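Local atomic coordinates of interleukin-2 receptor subunit beta (Mus musculus, PDB entry 6DG5), a protein that serves as the signalling beta subunit of the interleukin-2 receptor, binding interleukin-2 and probably also taking part in interleukin-15 responses. Residues Y139-A144 with S160-Q165; R145-G150 with S178-V183. One frame throughout, in Å; residues are numbered along the deposited sequence.

Both contacts lie in the fibronectin type-III domain nearer the C-terminus and share strand 140-148, which lies between strands 157-161 and 178-187 in an antiparallel sheet. Contact 1 pairs its start with strand 157-161 and the residues that follow; contact 2 pairs its end with strand 178-187. Contact 1 is mostly buried, has just one hydrogen-bonded pair and works through apolar side chains and the aliphatic parts of polar ones, with another protein chain covering part of it. Contact 2, only partly buried, has a regular ladder of backbone bonds, and arginines held by an acid and an amide dominate one face. The two meet where Ala-144 CB packs 3.5 Å from Gln-182 O.

Contact 1: residues Y139-A144 with S160-Q165; sequences YLEFEA and SLKQRQ
Phe-142 and Leu-161 form the tight part of this contact, where the strands of a beta hairpin in the fibronectin type-III domain meet in an antiparallel hydrogen-bonded pair. Phe-142 N gives an almost straight bond (174°) to Leu-161 O at 3.0 Å, and Leu-161 N returns one to Phe-142 O. On the same face Leu-161 CD1 lies 3.9 Å from Phe-142 CB. The ring turns its edge to the second segment, with Gln-163 O near its plane 3.7 Å from Phe-142 CD2, while Trp-127 and Val-185 also pack against it. The stem of Glu-141 packs closely, its CG 3.6 Å from Lys-162 CA, but the charged ends diverge: Glu-141 OE2 is 6.7 Å from Lys-162 NZ, which pairs with an acidic side chain of another protein chain. The looser side holds the partly exposed Glu-143, Ser-160 and Lys-162; Glu-143 runs past Ser-160 to a salt bridge between its OE1 and Arg-184. Beyond the strand, Arg-164 sits beside Leu-140, its NH1 in a salt bridge with Glu-137 and its NE hydrogen-bonded to Gln-166. Leu-140 CD1 rests over the centre of one face of that guanidinium, 3.6 Å from Arg-164 CZ.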
# COMPACT_ATOMS: atom_id res chain seq x y z
N TYR B 139 1.38 4.38 0.92
CA TYR B 139 2.23 4.86 2.01
C TYR B 139 2.42 6.37 1.98
O TYR B 139 3.41 6.87 2.53
CB TYR B 139 3.59 4.16 1.97
CG TYR B 139 3.52 2.67 2.25
CD1 TYR B 139 3.56 2.20 3.55
CD2 TYR B 139 3.42 1.75 1.22
CE1 TYR B 139 3.50 0.85 3.82
CE2 TYR B 139 3.35 0.39 1.47
CZ TYR B 139 3.40 -0.05 2.78
OH TYR B 139 3.34 -1.40 3.05
N LEU B 140 1.49 7.11 1.37
CA LEU B 140 1.65 8.55 1.25
C LEU B 140 1.55 9.23 2.61
O LEU B 140 0.78 8.81 3.48
CB LEU B 140 0.60 9.12 0.30
CG LEU B 140 0.85 8.89 -1.19
CD1 LEU B 140 -0.33 9.38 -2.01
CD2 LEU B 140 2.13 9.59 -1.62
N GLU B 141 2.34 10.28 2.79
CA GLU B 141 2.38 11.05 4.02
C GLU B 141 2.52 12.52 3.66
O GLU B 141 3.21 12.85 2.69
CB GLU B 141 3.54 10.60 4.92
CG GLU B 141 3.35 10.88 6.39
CD GLU B 141 4.39 10.17 7.25
OE1 GLU B 141 5.57 10.56 7.20
OE2 GLU B 141 4.02 9.20 7.95
N PHE B 142 1.89 13.39 4.43
CA PHE B 142 1.86 14.81 4.11
C PHE B 142 2.27 15.65 5.31
O PHE B 142 1.96 15.31 6.45
CB PHE B 142 0.47 15.24 3.63
CG PHE B 142 0.07 14.62 2.32
CD1 PHE B 142 0.46 15.19 1.12
CD2 PHE B 142 -0.69 13.46 2.29
CE1 PHE B 142 0.09 14.62 -0.08
CE2 PHE B 142 -1.06 12.89 1.09
CZ PHE B 142 -0.67 13.47 -0.10
N GLU B 143 2.97 16.75 5.02
CA GLU B 143 3.36 17.73 6.03
C GLU B 143 3.08 19.11 5.46
O GLU B 143 3.55 19.44 4.37
CB GLU B 143 4.84 17.59 6.39
CG GLU B 143 5.11 17.18 7.83
CD GLU B 143 6.58 17.30 8.20
OE1 GLU B 143 7.33 17.96 7.46
OE2 GLU B 143 6.98 16.73 9.24
N ALA B 144 2.32 19.91 6.21
CA ALA B 144 2.00 21.27 5.82
C ALA B 144 2.50 22.24 6.88
O ALA B 144 2.64 21.88 8.05
CB ALA B 144 0.49 21.46 5.61
N SER B 160 1.67 17.64 10.76
CA SER B 160 1.91 16.34 10.15
C SER B 160 0.60 15.62 9.89
O SER B 160 -0.27 15.55 10.77
CB SER B 160 2.81 15.48 11.03
OG SER B 160 4.15 15.96 11.03
N LEU B 161 0.45 15.08 8.68
CA LEU B 161 -0.65 14.18 8.32
C LEU B 161 -0.01 12.84 8.00
O LEU B 161 0.39 12.59 6.85
CB LEU B 161 -1.47 14.72 7.15
CG LEU B 161 -2.12 16.09 7.32
CD1 LEU B 161 -1.48 17.11 6.40
CD2 LEU B 161 -3.62 15.99 7.06
N LYS B 162 0.10 11.97 9.00
CA LYS B 162 0.76 10.68 8.86
C LYS B 162 -0.10 9.65 8.14
O LYS B 162 0.12 8.44 8.29
CB LYS B 162 1.19 10.15 10.23
CG LYS B 162 2.16 11.07 10.95
CD LYS B 162 2.69 10.44 12.23
CE LYS B 162 3.53 11.43 13.03
NZ LYS B 162 2.70 12.57 13.53
N GLN B 163 -1.08 10.11 7.35
CA GLN B 163 -1.90 9.25 6.52
C GLN B 163 -2.10 9.95 5.18
O GLN B 163 -1.59 11.06 4.96
CB GLN B 163 -3.24 8.93 7.19
CG GLN B 163 -4.06 10.15 7.56
CD GLN B 163 -3.64 10.77 8.88
OE1 GLN B 163 -2.86 10.19 9.64
NE2 GLN B 163 -4.16 11.96 9.17
N ARG B 164 -2.84 9.31 4.28
CA ARG B 164 -3.14 9.89 2.98
C ARG B 164 -4.47 10.62 3.09
O ARG B 164 -5.54 10.01 3.00
CB ARG B 164 -3.18 8.81 1.90
CG ARG B 164 -2.98 9.34 0.48
CD ARG B 164 -4.30 9.51 -0.26
NE ARG B 164 -4.09 9.96 -1.63
CZ ARG B 164 -3.85 9.14 -2.65
NH1 ARG B 164 -3.79 7.83 -2.47
NH2 ARG B 164 -3.67 9.64 -3.87
N GLN B 165 -4.41 11.93 3.30
CA GLN B 165 -5.59 12.76 3.52
C GLN B 165 -5.84 13.74 2.38
O GLN B 165 -6.96 13.81 1.87
CB GLN B 165 -5.47 13.51 4.85
CG GLN B 165 -6.79 13.84 5.52
CD GLN B 165 -6.63 14.23 6.98
OE1 GLN B 165 -6.11 13.46 7.79
NE2 GLN B 165 -7.08 15.43 7.32

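Contact 2: residues R145-G150 with S178-V183; sequences RRRLLG and SYEVQV
Glu-180 receives Arg-147 from the neighbouring antiparallel strand in a side-on salt bridge in which two nitrogens converge on one oxygen. Arg-147 NE and NH2 lie 3.0 and 2.9 Å from Glu-180 OE1, which sits in the guanidinium plane, yet both donors reach it from above the same face of the carboxylate, whose plane is turned 47° from theirs. Leu-149 crosses the glutamate at about a right angle and brings CD2 to 3.4 Å from Glu-180 OE1. Arg-145 repeats the grip on the same face of the sheet with a neutral partner: its NE and NH2 both bind Gln-182 OE1, NH2 at 2.8 Å, and here guanidinium and amide are nearly coplanar, 11° apart. CG of Arg-145 stands between the backbone N and the carbonyl carbon (chi1 57°), and the chain runs out extended to NE alongside Gln-182. Backbone bonds in both directions join the same two pairs. Tyr-179 packs differently: Leu-148 CD1 approaches its CE2 at 3.5 Å, and Arg-146 lays its CD 3.8 Å from Tyr-179 CD2, while the hydroxyl bonds to Ile-174 N. Around the polar face, Arg-145 makes a cation-pi contact with Trp-198 and Arg-147 another with Trp-153, and Gln-182 NE2 binds Ser-199 O. Arginines alternating with tryptophans beside the WSXWS motif, to which Trp-198 and Ser-199 belong, form the Trp-Arg cation-pi ladder characteristic of the membrane-proximal fibronectin type-III domain of type I cytokine receptors.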
# COMPACT_ATOMS: atom_id res chain seq x y z
N ARG B 145 2.78 23.47 6.46
CA ARG B 145 3.19 24.52 7.39
C ARG B 145 2.38 25.78 7.13
O ARG B 145 2.26 26.23 5.99
CB ARG B 145 4.69 24.81 7.30
CG ARG B 145 5.23 25.22 5.94
CD ARG B 145 6.72 25.46 6.03
NE ARG B 145 7.32 25.87 4.76
CZ ARG B 145 8.61 26.14 4.61
NH1 ARG B 145 9.44 26.04 5.64
NH2 ARG B 145 9.08 26.51 3.42
N ARG B 146 1.83 26.34 8.21
CA ARG B 146 1.00 27.54 8.16
C ARG B 146 1.78 28.71 8.75
O ARG B 146 2.28 28.62 9.88
CB ARG B 146 -0.30 27.32 8.94
CG ARG B 146 -1.19 28.54 9.04
CD ARG B 146 -2.07 28.49 10.29
NE ARG B 146 -1.32 28.82 11.50
CZ ARG B 146 -0.89 27.93 12.39
NH1 ARG B 146 -1.14 26.64 12.21
NH2 ARG B 146 -0.21 28.33 13.46
N ARG B 147 1.88 29.80 8.00
CA ARG B 147 2.59 30.98 8.47
C ARG B 147 1.71 32.21 8.34
O ARG B 147 0.82 32.28 7.48
CB ARG B 147 3.91 31.20 7.71
CG ARG B 147 3.80 32.02 6.42
CD ARG B 147 5.17 32.49 5.97
NE ARG B 147 5.14 33.16 4.68
CZ ARG B 147 6.19 33.73 4.10
NH1 ARG B 147 7.37 33.72 4.72
NH2 ARG B 147 6.08 34.32 2.92
N LEU B 148 1.95 33.17 9.23
CA LEU B 148 1.28 34.47 9.16
C LEU B 148 1.93 35.32 8.08
O LEU B 148 3.14 35.23 7.84
CB LEU B 148 1.38 35.17 10.52
CG LEU B 148 0.12 35.78 11.13
CD1 LEU B 148 -0.91 34.71 11.41
CD2 LEU B 148 0.47 36.54 12.40
N LEU B 149 1.12 36.13 7.40
CA LEU B 149 1.65 36.97 6.34
C LEU B 149 2.62 38.00 6.92
O LEU B 149 2.29 38.74 7.85
CB LEU B 149 0.52 37.68 5.59
CG LEU B 149 0.16 37.07 4.23
CD1 LEU B 149 -0.46 38.13 3.32
CD2 LEU B 149 1.38 36.44 3.57
N GLY B 150 3.83 38.04 6.35
CA GLY B 150 4.91 38.86 6.83
C GLY B 150 5.92 38.11 7.66
O GLY B 150 7.09 38.50 7.71
N SER B 178 -4.51 37.07 7.35
CA SER B 178 -4.00 36.45 6.14
C SER B 178 -2.92 35.43 6.47
O SER B 178 -1.99 35.73 7.22
CB SER B 178 -3.45 37.50 5.18
OG SER B 178 -4.44 38.44 4.81
N TYR B 179 -3.05 34.23 5.91
CA TYR B 179 -2.12 33.14 6.14
C TYR B 179 -1.54 32.65 4.81
O TYR B 179 -2.07 32.93 3.73
CB TYR B 179 -2.79 31.96 6.85
CG TYR B 179 -3.45 32.31 8.17
CD1 TYR B 179 -4.76 32.79 8.21
CD2 TYR B 179 -2.78 32.14 9.37
CE1 TYR B 179 -5.37 33.09 9.41
CE2 TYR B 179 -3.39 32.44 10.58
CZ TYR B 179 -4.68 32.92 10.59
OH TYR B 179 -5.28 33.22 11.79
N GLU B 180 -0.45 31.90 4.91
CA GLU B 180 0.20 31.26 3.77
C GLU B 180 0.53 29.83 4.15
O GLU B 180 0.99 29.56 5.26
CB GLU B 180 1.46 32.02 3.35
CG GLU B 180 1.67 32.14 1.84
CD GLU B 180 2.77 33.12 1.47
OE1 GLU B 180 3.27 33.83 2.38
OE2 GLU B 180 3.14 33.19 0.28
N VAL B 181 0.30 28.90 3.22
CA VAL B 181 0.39 27.47 3.51
C VAL B 181 1.16 26.77 2.40
O VAL B 181 0.92 27.02 1.21
CB VAL B 181 -1.01 26.85 3.69
CG1 VAL B 181 -0.95 25.33 3.54
CG2 VAL B 181 -1.58 27.21 5.05
N GLN B 182 2.08 25.88 2.79
CA GLN B 182 2.78 25.00 1.87
C GLN B 182 2.65 23.57 2.37
O GLN B 182 2.63 23.32 3.58
CB GLN B 182 4.26 25.36 1.76
CG GLN B 182 4.55 26.68 1.07
CD GLN B 182 6.04 26.91 0.90
OE1 GLN B 182 6.79 26.99 1.87
NE2 GLN B 182 6.48 27.02 -0.35
N VAL B 183 2.57 22.62 1.43
CA VAL B 183 2.43 21.20 1.73
C VAL B 183 3.51 20.42 1.01
O VAL B 183 4.03 20.86 -0.02
CB VAL B 183 1.02 20.68 1.36
CG1 VAL B 183 0.71 19.40 2.11
CG2 VAL B 183 -0.04 21.74 1.62